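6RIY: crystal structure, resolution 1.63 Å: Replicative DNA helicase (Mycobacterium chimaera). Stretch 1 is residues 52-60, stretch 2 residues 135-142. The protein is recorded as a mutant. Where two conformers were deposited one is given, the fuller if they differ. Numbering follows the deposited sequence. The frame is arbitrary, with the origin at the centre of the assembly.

Stretch 1 (52-60) EFSDGTVIV
Stretch 2, residues 135-142: LAGRGMVP

Two hairpin turns of one chain meet here, burying 364 Å² in all. F53 to G56 and G137 to M140 each form a type I turn, strands flanking both; in the register, T57 and G139 pair, their CA atoms 5.5 Å apart.

V141 gives up the most surface. Its phi/psi is -84/129, its chi1 t, and its CA-to-CB bond points toward the first hairpin. V141 CG1 sits over one face of the F53 ring (chi1 m, chi2 -85°), 4.0 Å from the centroid and 3.9 Å from F53 CZ, while V141 CG2 lies 4.0 Å from T57 CG2.

T57 (-69/133, chi1 m) joins polar and apolar contacts. T57 OG1 donates to D55 OD2 at 2.7 Å and accepts a weak bond from G139 N at 2.9 Å; T57 N donates to D55 OD1 at 3.0 Å, with D55 at chi1 p. Glycines make this closeness possible: an ideal CB on G139 would strike D55 OD2 and T57 OG1, and one on G137 (82/167) would strike T57 CG2.

R138, at p, t, t and chi4 122°, has a CA-to-CB bond pointing sideways, but its end comes nearer, and R138 NH2 donates to G56 O at 3.0 Å, near the guanidinium plane. One water accepts from V58 N at 2.8 Å and, weakly, from R138 NE at 3.0 Å. I59 CD1 (m, t) packs 3.9 Å from A136 CB.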

ATOM      1  N   GLU A  52     -10.952  -1.401  -0.683  1.00 10.19           N
ATOM      2  CA  GLU A  52     -11.376  -1.650  -2.056  1.00 11.29           C
ATOM      3  C   GLU A  52     -11.387  -0.335  -2.816  1.00 18.79           C
ATOM      4  O   GLU A  52     -11.969   0.653  -2.348  1.00 14.96           O
ATOM      5  CB  GLU A  52     -12.761  -2.298  -2.076  1.00 14.09           C
ATOM      6  CG  GLU A  52     -13.274  -2.647  -3.448  1.00 29.13           C
ATOM      7  CD  GLU A  52     -14.679  -3.213  -3.406  1.00 44.92           C
ATOM      8  OE1 GLU A  52     -14.901  -4.278  -4.018  1.00 47.12           O
ATOM      9  OE2 GLU A  52     -15.557  -2.596  -2.758  1.00 49.20           O
ATOM     10  N   PHE A  53     -10.747  -0.324  -3.980  1.00 11.15           N
ATOM     11  CA  PHE A  53     -10.647   0.887  -4.788  1.00 15.40           C
ATOM     12  C   PHE A  53     -11.560   0.803  -5.997  1.00 15.99           C
ATOM     13  O   PHE A  53     -12.068  -0.258  -6.348  1.00 14.44           O
ATOM     14  CB  PHE A  53      -9.200   1.119  -5.205  1.00 11.70           C
ATOM     15  CG  PHE A  53      -8.286   1.306  -4.038  1.00  9.81           C
ATOM     16  CD1 PHE A  53      -8.138   2.555  -3.454  1.00 15.12           C
ATOM     17  CD2 PHE A  53      -7.597   0.231  -3.512  1.00 12.45           C
ATOM     18  CE1 PHE A  53      -7.296   2.737  -2.363  1.00 15.86           C
ATOM     19  CE2 PHE A  53      -6.757   0.398  -2.408  1.00 10.97           C
ATOM     20  CZ  PHE A  53      -6.608   1.666  -1.842  1.00 16.21           C
ATOM     21  N   SER A  54     -11.768   1.957  -6.637  1.00 17.05           N
ATOM     22  CA  SER A  54     -12.701   2.032  -7.754  1.00 15.55           C
ATOM     23  C   SER A  54     -12.202   1.313  -9.001  1.00 16.60           C
ATOM     24  O   SER A  54     -12.997   1.103  -9.924  1.00 18.93           O
ATOM     25  CB  SER A  54     -12.998   3.493  -8.090  1.00 15.76           C
ATOM     26  OG  SER A  54     -11.794   4.197  -8.333  1.00 16.25           O
ATOM     27  N   ASP A  55     -10.928   0.929  -9.052  1.00 15.41           N
ATOM     28  CA  ASP A  55     -10.377   0.225 -10.204  1.00 17.42           C
ATOM     29  C   ASP A  55     -10.497  -1.285 -10.075  1.00 19.26           C
ATOM     30  O   ASP A  55     -10.093  -2.006 -10.991  1.00 23.80           O
ATOM     31  CB  ASP A  55      -8.907   0.599 -10.399  1.00 19.17           C
ATOM     32  CG  ASP A  55      -8.029   0.100  -9.257  1.00 19.54           C
ATOM     33  OD1 ASP A  55      -8.552  -0.068  -8.132  1.00 18.08           O
ATOM     34  OD2 ASP A  55      -6.822  -0.118  -9.483  1.00 27.34           O
ATOM     35  N   GLY A  56     -11.028  -1.777  -8.961  1.00 18.01           N
ATOM     36  CA  GLY A  56     -11.108  -3.197  -8.702  1.00 17.88           C
ATOM     37  C   GLY A  56     -10.023  -3.721  -7.787  1.00 18.43           C
ATOM     38  O   GLY A  56     -10.113  -4.866  -7.340  1.00 16.54           O
ATOM     39  N   THR A  57      -9.007  -2.916  -7.493  1.00 16.66           N
ATOM     40  CA  THR A  57      -7.946  -3.347  -6.596  1.00 14.11           C
ATOM     41  C   THR A  57      -8.476  -3.465  -5.172  1.00 13.35           C
ATOM     42  O   THR A  57      -9.150  -2.556  -4.669  1.00 14.39           O
ATOM     43  CB  THR A  57      -6.779  -2.358  -6.631  1.00 11.50           C
ATOM     44  OG1 THR A  57      -6.238  -2.297  -7.952  1.00 16.95           O
ATOM     45  CG2 THR A  57      -5.672  -2.787  -5.641  1.00 11.49           C
ATOM     46  N   VAL A  58      -8.149  -4.576  -4.519  1.00 14.24           N
ATOM     47  CA  VAL A  58      -8.458  -4.798  -3.114  1.00 12.71           C
ATOM     48  C   VAL A  58      -7.151  -5.108  -2.397  1.00 12.85           C
ATOM     49  O   VAL A  58      -6.445  -6.051  -2.772  1.00 14.12           O
ATOM     50  CB  VAL A  58      -9.465  -5.941  -2.925  1.00 16.67           C
ATOM     51  CG1 VAL A  58      -9.574  -6.318  -1.453  1.00 13.72           C
ATOM     52  CG2 VAL A  58     -10.823  -5.540  -3.494  1.00 19.95           C
ATOM     53  N   ILE A  59      -6.826  -4.312  -1.382  1.00 11.85           N
ATOM     54  CA  ILE A  59      -5.615  -4.490  -0.590  1.00 13.25           C
ATOM     55  C   ILE A  59      -6.014  -4.659   0.869  1.00 12.31           C
ATOM     56  O   ILE A  59      -6.812  -3.879   1.392  1.00 14.44           O
ATOM     57  CB  ILE A  59      -4.659  -3.295  -0.749  1.00  8.81           C
ATOM     58  CG1 ILE A  59      -4.192  -3.185  -2.194  1.00 13.15           C
ATOM     59  CG2 ILE A  59      -3.440  -3.439   0.196  1.00  9.70           C
ATOM     60  CD1 ILE A  59      -3.426  -1.924  -2.457  1.00 11.03           C
ATOM     61  N   VAL A  60      -5.443  -5.660   1.526  1.00  8.59           N
ATOM     62  CA  VAL A  60      -5.619  -5.855   2.957  1.00  8.23           C
ATOM     63  C   VAL A  60      -4.408  -5.270   3.663  1.00  7.83           C
ATOM     64  O   VAL A  60      -3.257  -5.584   3.322  1.00 10.12           O
ATOM     65  CB  VAL A  60      -5.813  -7.340   3.289  1.00 11.49           C
ATOM     66  CG1 VAL A  60      -5.793  -7.567   4.783  1.00 10.18           C
ATOM     67  CG2 VAL A  60      -7.126  -7.819   2.671  1.00 12.66           C
ATOM     68  N   LEU A 135       3.939   1.667  -5.140  1.00  8.97           N
ATOM     69  CA  LEU A 135       2.695   1.184  -5.741  1.00  8.67           C
ATOM     70  C   LEU A 135       2.355  -0.208  -5.229  1.00  6.51           C
ATOM     71  O   LEU A 135       3.243  -1.045  -5.062  1.00  9.08           O
ATOM     72  CB  LEU A 135       2.803   1.142  -7.263  1.00  7.70           C
ATOM     73  CG  LEU A 135       3.247   2.448  -7.917  1.00  8.13           C
ATOM     74  CD1 LEU A 135       3.210   2.316  -9.443  1.00  9.92           C
ATOM     75  CD2 LEU A 135       2.325   3.573  -7.432  1.00 10.93           C
ATOM     76  N   ALA A 136       1.064  -0.466  -5.013  1.00  5.91           N
ATOM     77  CA  ALA A 136       0.652  -1.750  -4.450  1.00  6.27           C
ATOM     78  C   ALA A 136      -0.640  -2.239  -5.080  1.00  6.92           C
ATOM     79  O   ALA A 136      -1.502  -1.446  -5.467  1.00  7.72           O
ATOM     80  CB  ALA A 136       0.454  -1.656  -2.935  1.00  7.21           C
ATOM     81  N   GLY A 137      -0.789  -3.562  -5.134  1.00  8.96           N
ATOM     82  CA  GLY A 137      -1.992  -4.175  -5.651  1.00 10.49           C
ATOM     83  C   GLY A 137      -1.980  -4.241  -7.166  1.00 13.64           C
ATOM     84  O   GLY A 137      -1.172  -3.610  -7.849  1.00 10.20           O
ATOM     85  N   ARG A 138      -2.911  -5.031  -7.703  1.00 11.18           N
ATOM     86  CA  ARG A 138      -2.896  -5.262  -9.143  1.00 12.76           C
ATOM     87  C   ARG A 138      -3.094  -3.964  -9.923  1.00 12.77           C
ATOM     88  O   ARG A 138      -2.594  -3.831 -11.048  1.00 15.64           O
ATOM     89  CB  ARG A 138      -3.948  -6.309  -9.519  1.00 15.89           C
ATOM     90  CG  ARG A 138      -5.381  -5.851  -9.459  1.00 15.27           C
ATOM     91  CD  ARG A 138      -6.298  -7.070  -9.480  1.00 20.69           C
ATOM     92  NE  ARG A 138      -7.688  -6.727  -9.206  1.00 21.87           N
ATOM     93  CZ  ARG A 138      -8.694  -6.989 -10.028  1.00 20.48           C
ATOM     94  NH1 ARG A 138      -8.466  -7.614 -11.171  1.00 22.38           N
ATOM     95  NH2 ARG A 138      -9.929  -6.647  -9.699  1.00 26.55           N
ATOM     96  N   GLY A 139      -3.799  -2.995  -9.340  1.00 11.94           N
ATOM     97  CA  GLY A 139      -3.974  -1.690  -9.954  1.00 12.26           C
ATOM     98  C   GLY A 139      -2.863  -0.696  -9.725  1.00 11.14           C
ATOM     99  O   GLY A 139      -2.943   0.434 -10.230  1.00 13.53           O
ATOM    100  N   MET A 140      -1.827  -1.074  -8.974  1.00  9.93           N
ATOM    101  CA  MET A 140      -0.650  -0.231  -8.742  1.00  8.72           C
ATOM    102  C   MET A 140      -1.048   1.091  -8.081  1.00 13.01           C
ATOM    103  O   MET A 140      -0.777   2.188  -8.585  1.00 13.42           O
ATOM    104  CB  MET A 140       0.121  -0.007 -10.050  1.00  9.97           C
ATOM    105  CG  MET A 140       0.468  -1.315 -10.751  1.00 11.23           C
ATOM    106  SD  MET A 140       1.507  -1.045 -12.189  1.00 17.89           S
ATOM    107  CE  MET A 140       0.279  -0.668 -13.439  1.00 25.14           C
ATOM    108  N   VAL A 141      -1.721   0.951  -6.946  1.00  8.87           N
ATOM    109  CA  VAL A 141      -2.241   2.086  -6.182  1.00 10.68           C
ATOM    110  C   VAL A 141      -1.125   2.637  -5.298  1.00 10.04           C
ATOM    111  O   VAL A 141      -0.510   1.863  -4.545  1.00  9.97           O
ATOM    112  CB  VAL A 141      -3.438   1.650  -5.341  1.00 10.23           C
ATOM    113  CG1 VAL A 141      -4.011   2.815  -4.547  1.00 13.30           C
ATOM    114  CG2 VAL A 141      -4.508   1.028  -6.231  1.00 14.15           C
ATOM    115  N   PRO A 142      -0.872   3.946  -5.343  0.62  8.92           N
ATOM    116  CA  PRO A 142       0.123   4.555  -4.450  0.62  9.80           C
ATOM    117  C   PRO A 142      -0.244   4.344  -2.988  0.62  9.10           C
ATOM    118  O   PRO A 142      -1.407   4.463  -2.594  0.62 11.09           O
ATOM    119  CB  PRO A 142       0.072   6.044  -4.829  0.62 12.09           C
ATOM    120  CG  PRO A 142      -0.549   6.083  -6.185  0.62 11.29           C
ATOM    121  CD  PRO A 142      -1.503   4.930  -6.238  0.62 10.40           C
TER
HETATM  122  O   HOH W   1      -7.131  -6.597  -6.251  1.00 19.26           O